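Local coordinates for protein N-terminal acetyltransferase B complex subunit MDM20 (Candida albicans, PDB 5K04) that serves as the probable non-catalytic, auxiliary subunit of the NatB complex, which acetylates the N-termini of proteins, at residues 613-625 / 671-683. Numbering follows the deposited sequence.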
ATOM      1  N   LEU A 613      -4.432 -29.144  11.395  1.00 44.01           N
ATOM      2  CA  LEU A 613      -5.484 -28.198  11.756  1.00 42.52           C
ATOM      3  C   LEU A 613      -6.538 -28.084  10.659  1.00 42.16           C
ATOM      4  O   LEU A 613      -7.747 -28.133  10.931  1.00 28.82           O
ATOM      5  CB  LEU A 613      -4.863 -26.822  12.043  1.00 38.78           C
ATOM      6  CG  LEU A 613      -5.839 -25.718  12.514  1.00 45.53           C
ATOM      7  CD1 LEU A 613      -6.470 -26.067  13.866  1.00 36.76           C
ATOM      8  CD2 LEU A 613      -5.177 -24.333  12.565  1.00 39.26           C
ATOM      9  N   TYR A 614      -6.095 -27.916   9.408  1.00 37.39           N
ATOM     10  CA  TYR A 614      -7.039 -27.634   8.337  1.00 38.92           C
ATOM     11  C   TYR A 614      -7.712 -28.895   7.829  1.00 39.68           C
ATOM     12  O   TYR A 614      -8.828 -28.823   7.309  1.00 27.91           O
ATOM     13  CB  TYR A 614      -6.340 -26.850   7.223  1.00 38.77           C
ATOM     14  CG  TYR A 614      -6.045 -25.453   7.718  1.00 41.30           C
ATOM     15  CD1 TYR A 614      -7.091 -24.576   8.031  1.00 34.42           C
ATOM     16  CD2 TYR A 614      -4.736 -25.025   7.942  1.00 37.64           C
ATOM     17  CE1 TYR A 614      -6.840 -23.303   8.544  1.00 37.46           C
ATOM     18  CE2 TYR A 614      -4.476 -23.746   8.448  1.00 38.62           C
ATOM     19  CZ  TYR A 614      -5.529 -22.888   8.746  1.00 40.17           C
ATOM     20  OH  TYR A 614      -5.259 -21.628   9.243  1.00 25.25           O
ATOM     21  N   LYS A 615      -7.062 -30.050   7.997  1.00 47.01           N
ATOM     22  CA  LYS A 615      -7.763 -31.313   7.821  1.00 46.55           C
ATOM     23  C   LYS A 615      -8.844 -31.487   8.893  1.00 43.67           C
ATOM     24  O   LYS A 615      -9.985 -31.848   8.579  1.00 31.83           O
ATOM     25  CB  LYS A 615      -6.759 -32.464   7.844  1.00 43.92           C
ATOM     26  CG  LYS A 615      -7.382 -33.834   7.598  1.00 53.71           C
ATOM     27  CD  LYS A 615      -6.297 -34.902   7.390  1.00 58.15           C
ATOM     28  CE  LYS A 615      -6.876 -36.312   7.314  1.00 57.00           C
ATOM     29  NZ  LYS A 615      -7.711 -36.554   6.111  1.00 68.18           N
ATOM     30  N   LEU A 616      -8.506 -31.215  10.159  1.00 40.56           N
ATOM     31  CA  LEU A 616      -9.515 -31.207  11.215  1.00 41.88           C
ATOM     32  C   LEU A 616     -10.670 -30.281  10.851  1.00 38.98           C
ATOM     33  O   LEU A 616     -11.836 -30.684  10.902  1.00 30.06           O
ATOM     34  CB  LEU A 616      -8.886 -30.791  12.549  1.00 45.02           C
ATOM     35  CG  LEU A 616      -7.865 -31.760  13.190  1.00 46.10           C
ATOM     36  CD1 LEU A 616      -7.394 -31.265  14.555  1.00 42.58           C
ATOM     37  CD2 LEU A 616      -8.409 -33.183  13.291  1.00 41.74           C
ATOM     38  N   TYR A 617     -10.357 -29.046  10.433  1.00 40.25           N
ATOM     39  CA  TYR A 617     -11.406 -28.116  10.021  1.00 40.92           C
ATOM     40  C   TYR A 617     -12.260 -28.712   8.906  1.00 41.92           C
ATOM     41  O   TYR A 617     -13.491 -28.740   8.998  1.00 31.02           O
ATOM     42  CB  TYR A 617     -10.806 -26.788   9.574  1.00 43.00           C
ATOM     43  CG  TYR A 617     -10.714 -25.712  10.650  1.00 41.74           C
ATOM     44  CD1 TYR A 617     -11.853 -25.226  11.294  1.00 42.07           C
ATOM     45  CD2 TYR A 617      -9.490 -25.139  10.976  1.00 42.10           C
ATOM     46  CE1 TYR A 617     -11.767 -24.208  12.255  1.00 39.01           C
ATOM     47  CE2 TYR A 617      -9.392 -24.127  11.927  1.00 41.85           C
ATOM     48  CZ  TYR A 617     -10.527 -23.670  12.570  1.00 39.94           C
ATOM     49  OH  TYR A 617     -10.404 -22.686  13.525  1.00 26.46           O
ATOM     50  N   PHE A 618     -11.615 -29.237   7.867  1.00 45.37           N
ATOM     51  CA  PHE A 618     -12.355 -29.756   6.722  1.00 43.69           C
ATOM     52  C   PHE A 618     -13.325 -30.854   7.145  1.00 45.50           C
ATOM     53  O   PHE A 618     -14.498 -30.849   6.754  1.00 37.97           O
ATOM     54  CB  PHE A 618     -11.377 -30.265   5.653  1.00 41.91           C
ATOM     55  CG  PHE A 618     -12.057 -30.903   4.462  1.00 39.62           C
ATOM     56  CD1 PHE A 618     -12.566 -30.123   3.430  1.00 35.89           C
ATOM     57  CD2 PHE A 618     -12.209 -32.279   4.389  1.00 42.69           C
ATOM     58  CE1 PHE A 618     -13.199 -30.699   2.331  1.00 37.79           C
ATOM     59  CE2 PHE A 618     -12.841 -32.870   3.300  1.00 49.92           C
ATOM     60  CZ  PHE A 618     -13.338 -32.070   2.263  1.00 46.32           C
ATOM     61  N   ASN A 619     -12.849 -31.809   7.950  1.00 50.79           N
ATOM     62  CA  ASN A 619     -13.718 -32.882   8.421  1.00 48.93           C
ATOM     63  C   ASN A 619     -14.853 -32.336   9.271  1.00 46.70           C
ATOM     64  O   ASN A 619     -15.982 -32.852   9.225  1.00 33.10           O
ATOM     65  CB  ASN A 619     -12.897 -33.905   9.212  1.00 47.30           C
ATOM     66  CG  ASN A 619     -11.967 -34.715   8.322  1.00 39.44           C
ATOM     67  OD1 ASN A 619     -11.527 -34.242   7.277  1.00 31.98           O
ATOM     68  ND2 ASN A 619     -11.706 -35.953   8.714  1.00 48.74           N
ATOM     69  N   LEU A 620     -14.566 -31.295  10.060  1.00 46.72           N
ATOM     70  CA  LEU A 620     -15.567 -30.727  10.955  1.00 44.00           C
ATOM     71  C   LEU A 620     -16.686 -30.067  10.166  1.00 43.05           C
ATOM     72  O   LEU A 620     -17.869 -30.232  10.490  1.00 34.18           O
ATOM     73  CB  LEU A 620     -14.904 -29.719  11.895  1.00 45.59           C
ATOM     74  CG  LEU A 620     -15.835 -28.931  12.823  1.00 49.82           C
ATOM     75  CD1 LEU A 620     -16.603 -29.879  13.753  1.00 41.53           C
ATOM     76  CD2 LEU A 620     -15.065 -27.874  13.618  1.00 46.87           C
ATOM     77  N   LEU A 621     -16.328 -29.327   9.115  1.00 44.17           N
ATOM     78  CA  LEU A 621     -17.313 -28.588   8.341  1.00 42.40           C
ATOM     79  C   LEU A 621     -18.126 -29.516   7.451  1.00 35.45           C
ATOM     80  O   LEU A 621     -19.334 -29.321   7.292  1.00 33.15           O
ATOM     81  CB  LEU A 621     -16.603 -27.515   7.518  1.00 46.75           C
ATOM     82  CG  LEU A 621     -15.784 -26.541   8.377  1.00 45.11           C
ATOM     83  CD1 LEU A 621     -14.834 -25.721   7.523  1.00 44.06           C
ATOM     84  CD2 LEU A 621     -16.704 -25.623   9.169  1.00 45.40           C
ATOM     85  N   LYS A 622     -17.474 -30.536   6.877  1.00 49.68           N
ATOM     86  CA  LYS A 622     -18.169 -31.502   6.026  1.00 54.59           C
ATOM     87  C   LYS A 622     -19.249 -32.246   6.805  1.00 51.62           C
ATOM     88  O   LYS A 622     -20.357 -32.471   6.302  1.00 40.72           O
ATOM     89  CB  LYS A 622     -17.155 -32.484   5.422  1.00 51.05           C
ATOM     90  CG  LYS A 622     -16.921 -32.297   3.920  1.00 55.08           C
ATOM     91  CD  LYS A 622     -16.301 -33.529   3.277  1.00 58.57           C
ATOM     92  CE  LYS A 622     -17.240 -34.242   2.320  1.00 55.20           C
ATOM     93  NZ  LYS A 622     -17.180 -33.718   0.929  1.00 62.00           N
ATOM     94  N   ILE A 623     -18.944 -32.605   8.051  1.00 54.96           N
ATOM     95  CA  ILE A 623     -19.853 -33.364   8.901  1.00 55.88           C
ATOM     96  C   ILE A 623     -21.014 -32.508   9.390  1.00 49.73           C
ATOM     97  O   ILE A 623     -22.127 -33.011   9.576  1.00 44.25           O
ATOM     98  CB  ILE A 623     -19.029 -33.934  10.064  1.00 62.59           C
ATOM     99  CG1 ILE A 623     -18.348 -35.232   9.666  1.00 67.23           C
ATOM    100  CG2 ILE A 623     -19.830 -34.091  11.298  1.00 67.00           C
ATOM    101  CD1 ILE A 623     -17.211 -35.527  10.595  1.00 78.50           C
ATOM    102  N   THR A 624     -20.789 -31.214   9.598  1.00 50.52           N
ATOM    103  CA  THR A 624     -21.821 -30.320  10.117  1.00 48.88           C
ATOM    104  C   THR A 624     -22.567 -29.536   9.043  1.00 46.65           C
ATOM    105  O   THR A 624     -23.724 -29.173   9.264  1.00 41.09           O
ATOM    106  CB  THR A 624     -21.202 -29.327  11.100  1.00 47.95           C
ATOM    107  OG1 THR A 624     -20.129 -28.627  10.453  1.00 33.42           O
ATOM    108  CG2 THR A 624     -20.669 -30.073  12.323  1.00 49.89           C
ATOM    109  N   LYS A 625     -21.958 -29.281   7.885  1.00 45.78           N
ATOM    110  CA  LYS A 625     -22.518 -28.340   6.922  1.00 48.56           C
ATOM    111  C   LYS A 625     -22.844 -28.983   5.577  1.00 52.45           C
ATOM    112  O   LYS A 625     -23.199 -28.269   4.631  1.00 50.93           O
ATOM    113  CB  LYS A 625     -21.555 -27.159   6.716  1.00 46.65           C
ATOM    114  CG  LYS A 625     -21.107 -26.466   8.006  1.00 45.87           C
ATOM    115  CD  LYS A 625     -22.272 -25.758   8.673  1.00 54.07           C
ATOM    116  CE  LYS A 625     -22.935 -24.788   7.712  1.00 51.16           C
ATOM    117  NZ  LYS A 625     -24.003 -24.010   8.371  1.00 54.49           N
ATOM    118  N   GLU A 671      -9.260 -21.125  18.780  1.00 46.19           N
ATOM    119  CA  GLU A 671     -10.290 -20.715  17.834  1.00 42.19           C
ATOM    120  C   GLU A 671     -11.015 -21.930  17.269  1.00 41.29           C
ATOM    121  O   GLU A 671     -12.248 -21.934  17.143  1.00 28.32           O
ATOM    122  CB  GLU A 671      -9.652 -19.880  16.720  1.00 38.08           C
ATOM    123  CG  GLU A 671     -10.556 -19.515  15.550  1.00 39.39           C
ATOM    124  CD  GLU A 671      -9.800 -18.795  14.414  1.00 38.70           C
ATOM    125  OE1 GLU A 671      -8.661 -19.194  14.093  1.00 26.57           O
ATOM    126  OE2 GLU A 671     -10.360 -17.832  13.841  1.00 31.46           O
ATOM    127  N   PHE A 672     -10.256 -22.981  16.944  1.00 43.67           N
ATOM    128  CA  PHE A 672     -10.854 -24.202  16.417  1.00 36.00           C
ATOM    129  C   PHE A 672     -11.827 -24.821  17.419  1.00 39.52           C
ATOM    130  O   PHE A 672     -12.885 -25.332  17.036  1.00 31.85           O
ATOM    131  CB  PHE A 672      -9.755 -25.194  16.037  1.00 29.48           C
ATOM    132  CG  PHE A 672     -10.266 -26.577  15.718  1.00 41.64           C
ATOM    133  CD1 PHE A 672     -10.421 -27.535  16.726  1.00 46.65           C
ATOM    134  CD2 PHE A 672     -10.585 -26.928  14.413  1.00 36.82           C
ATOM    135  CE1 PHE A 672     -10.885 -28.807  16.435  1.00 43.25           C
ATOM    136  CE2 PHE A 672     -11.057 -28.203  14.115  1.00 37.01           C
ATOM    137  CZ  PHE A 672     -11.209 -29.142  15.128  1.00 38.65           C
ATOM    138  N   ILE A 673     -11.484 -24.789  18.707  1.00 51.65           N
ATOM    139  CA  ILE A 673     -12.367 -25.368  19.718  1.00 49.31           C
ATOM    140  C   ILE A 673     -13.609 -24.508  19.895  1.00 41.97           C
ATOM    141  O   ILE A 673     -14.712 -25.025  20.099  1.00 34.48           O
ATOM    142  CB  ILE A 673     -11.606 -25.547  21.039  1.00 47.81           C
ATOM    143  CG1 ILE A 673     -10.484 -26.556  20.850  1.00 49.60           C
ATOM    144  CG2 ILE A 673     -12.546 -26.013  22.144  1.00 55.02           C
ATOM    145  CD1 ILE A 673      -9.498 -26.529  21.967  1.00 58.85           C
ATOM    146  N   LYS A 674     -13.451 -23.181  19.820  1.00 43.37           N
ATOM    147  CA  LYS A 674     -14.621 -22.311  19.865  1.00 45.87           C
ATOM    148  C   LYS A 674     -15.578 -22.631  18.720  1.00 43.90           C
ATOM    149  O   LYS A 674     -16.800 -22.634  18.903  1.00 43.68           O
ATOM    150  CB  LYS A 674     -14.197 -20.838  19.806  1.00 44.45           C
ATOM    151  CG  LYS A 674     -13.340 -20.344  20.963  1.00 50.32           C
ATOM    152  CD  LYS A 674     -14.079 -20.388  22.278  1.00 54.45           C
ATOM    153  CE  LYS A 674     -13.243 -19.766  23.380  1.00 58.66           C
ATOM    154  NZ  LYS A 674     -13.972 -19.773  24.685  1.00 68.89           N
ATOM    155  N   ILE A 675     -15.031 -22.902  17.532  1.00 47.34           N
ATOM    156  CA  ILE A 675     -15.854 -23.224  16.369  1.00 50.23           C
ATOM    157  C   ILE A 675     -16.498 -24.605  16.526  1.00 47.50           C
ATOM    158  O   ILE A 675     -17.664 -24.808  16.158  1.00 37.37           O
ATOM    159  CB  ILE A 675     -14.993 -23.106  15.097  1.00 50.17           C
ATOM    160  CG1 ILE A 675     -14.604 -21.640  14.874  1.00 47.45           C
ATOM    161  CG2 ILE A 675     -15.693 -23.668  13.856  1.00 38.93           C
ATOM    162  CD1 ILE A 675     -13.571 -21.449  13.780  1.00 43.65           C
ATOM    163  N   VAL A 676     -15.765 -25.567  17.097  1.00 51.20           N
ATOM    164  CA  VAL A 676     -16.369 -26.854  17.449  1.00 54.43           C
ATOM    165  C   VAL A 676     -17.610 -26.639  18.312  1.00 53.18           C
ATOM    166  O   VAL A 676     -18.667 -27.240  18.082  1.00 41.85           O
ATOM    167  CB  VAL A 676     -15.341 -27.756  18.159  1.00 51.77           C
ATOM    168  CG1 VAL A 676     -16.038 -28.911  18.869  1.00 44.93           C
ATOM    169  CG2 VAL A 676     -14.300 -28.289  17.172  1.00 45.77           C
ATOM    170  N   LYS A 677     -17.497 -25.765  19.321  1.00 54.09           N
ATOM    171  CA  LYS A 677     -18.621 -25.532  20.223  1.00 51.77           C
ATOM    172  C   LYS A 677     -19.757 -24.813  19.515  1.00 50.91           C
ATOM    173  O   LYS A 677     -20.931 -25.124  19.743  1.00 44.62           O
ATOM    174  CB  LYS A 677     -18.156 -24.748  21.452  1.00 42.31           C
ATOM    175  CG  LYS A 677     -17.195 -25.559  22.310  1.00 56.99           C
ATOM    176  CD  LYS A 677     -16.668 -24.802  23.518  1.00 60.67           C
ATOM    177  CE  LYS A 677     -15.830 -25.735  24.374  1.00 66.89           C
ATOM    178  NZ  LYS A 677     -15.294 -25.059  25.586  1.00 72.26           N
ATOM    179  N   LEU A 678     -19.430 -23.859  18.641  1.00 56.08           N
ATOM    180  CA  LEU A 678     -20.471 -23.160  17.893  1.00 52.45           C
ATOM    181  C   LEU A 678     -21.264 -24.139  17.031  1.00 49.94           C
ATOM    182  O   LEU A 678     -22.504 -24.139  17.043  1.00 45.55           O
ATOM    183  CB  LEU A 678     -19.833 -22.052  17.056  1.00 53.91           C
ATOM    184  CG  LEU A 678     -20.690 -21.039  16.293  1.00 52.95           C
ATOM    185  CD1 LEU A 678     -19.872 -19.822  15.971  1.00 49.33           C
ATOM    186  CD2 LEU A 678     -21.192 -21.637  15.009  1.00 59.13           C
ATOM    187  N   LEU A 679     -20.560 -24.998  16.291  1.00 51.98           N
ATOM    188  CA  LEU A 679     -21.232 -25.958  15.423  1.00 53.83           C
ATOM    189  C   LEU A 679     -22.000 -27.004  16.225  1.00 54.02           C
ATOM    190  O   LEU A 679     -23.073 -27.448  15.799  1.00 46.80           O
ATOM    191  CB  LEU A 679     -20.214 -26.619  14.502  1.00 53.18           C
ATOM    192  CG  LEU A 679     -19.668 -25.653  13.445  1.00 52.11           C
ATOM    193  CD1 LEU A 679     -18.477 -26.241  12.724  1.00 45.01           C
ATOM    194  CD2 LEU A 679     -20.773 -25.292  12.451  1.00 43.83           C
ATOM    195  N   ALA A 680     -21.471 -27.412  17.383  1.00 54.01           N
ATOM    196  CA  ALA A 680     -22.202 -28.350  18.229  1.00 52.77           C
ATOM    197  C   ALA A 680     -23.573 -27.802  18.617  1.00 57.65           C
ATOM    198  O   ALA A 680     -24.549 -28.556  18.702  1.00 59.01           O
ATOM    199  CB  ALA A 680     -21.389 -28.671  19.475  1.00 50.74           C
ATOM    200  N   LYS A 681     -23.664 -26.490  18.852  1.00 60.91           N
ATOM    201  CA  LYS A 681     -24.952 -25.852  19.107  1.00 62.88           C
ATOM    202  C   LYS A 681     -25.820 -25.841  17.852  1.00 63.16           C
ATOM    203  O   LYS A 681     -26.934 -26.373  17.847  1.00 59.77           O
ATOM    204  CB  LYS A 681     -24.733 -24.421  19.603  1.00 69.35           C
ATOM    205  CG  LYS A 681     -23.911 -24.274  20.876  1.00 83.28           C
ATOM    206  CD  LYS A 681     -23.591 -22.799  21.125  1.00 95.56           C
ATOM    207  CE  LYS A 681     -22.511 -22.600  22.185  1.00103.66           C
ATOM    208  NZ  LYS A 681     -21.979 -21.199  22.175  1.00107.49           N
ATOM    209  N   ARG A 682     -25.318 -25.225  16.772  1.00 71.29           N
ATOM    210  CA  ARG A 682     -26.105 -25.051  15.551  1.00 66.05           C
ATOM    211  C   ARG A 682     -26.477 -26.378  14.903  1.00 62.66           C
ATOM    212  O   ARG A 682     -27.503 -26.458  14.218  1.00 63.27           O
ATOM    213  CB  ARG A 682     -25.342 -24.191  14.540  1.00 60.61           C
ATOM    214  CG  ARG A 682     -25.463 -22.697  14.735  1.00 69.45           C
ATOM    215  CD  ARG A 682     -24.533 -21.948  13.767  1.00 88.07           C
ATOM    216  NE  ARG A 682     -24.860 -22.143  12.347  1.00 93.94           N
ATOM    217  CZ  ARG A 682     -25.294 -21.172  11.543  1.00 87.11           C
ATOM    218  NH1 ARG A 682     -25.446 -19.943  12.031  1.00 85.80           N
ATOM    219  NH2 ARG A 682     -25.572 -21.423  10.264  1.00 77.40           N
ATOM    220  N   HIS A 683     -25.667 -27.421  15.090  1.00 64.98           N
ATOM    221  CA  HIS A 683     -25.889 -28.715  14.437  1.00 72.37           C
ATOM    222  C   HIS A 683     -25.664 -29.851  15.430  1.00 68.06           C
ATOM    223  O   HIS A 683     -24.688 -30.605  15.339  1.00 62.29           O
ATOM    224  CB  HIS A 683     -24.995 -28.853  13.201  1.00 75.49           C
ATOM    225  CG  HIS A 683     -25.159 -27.731  12.218  1.00 75.97           C
ATOM    226  ND1 HIS A 683     -24.275 -26.677  12.137  1.00 77.68           N
ATOM    227  CD2 HIS A 683     -26.119 -27.484  11.295  1.00 77.19           C
ATOM    228  CE1 HIS A 683     -24.675 -25.838  11.198  1.00 77.48           C
ATOM    229  NE2 HIS A 683     -25.793 -26.304  10.671  1.00 75.41           N
TER
HETATM  230  O   HOH W   1      -7.968 -21.831  13.895  1.00 23.95           O
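F672 pushes its ring as a knob into the hole made by L613, L616, Y617 and L620, and turns an edge to the face of Y617 in a T-shaped stack, planes at 77°. Its CG lies anti to the backbone N (chi1 169°), which carries the ring across to the other helix; CD2 stands over the centre of the Y617 ring, while CE2 lies 3.7 Å from L616 CB. A large aromatic side chain can reach four residues of the other helix at once, with the axes 10.6 Å apart at their closest. Y617 gives its face to F672 and its edge to I675, whose CD1 is 3.6 Å from Y617 CE1, while its OH donates to a water, 2.6 Å away, that in turn donates to E671 OE1, so the buried hydroxyl is satisfied. E671 itself is held by K577 and Y581. Two turns on from F672, branched L679 fits among L620, L621, T624 and K625, with CD1 3.8 Å from L620 CG. T624 can border this greasy pocket because its OG1 donates back to L620 O, at 2.8 Å. Beyond it, T624 O lies over the face of the H683 ring, and K625 NZ, bound by the carbonyls of V584 and E586, reaches the edge. The two helices run nearly parallel (10°) as neighbours in the all-helical array of this subunit. Helix 571-584 packs against Y617 and L621, helix 686-695 against L620 and T624, and helix 630-643 against N619 and I623.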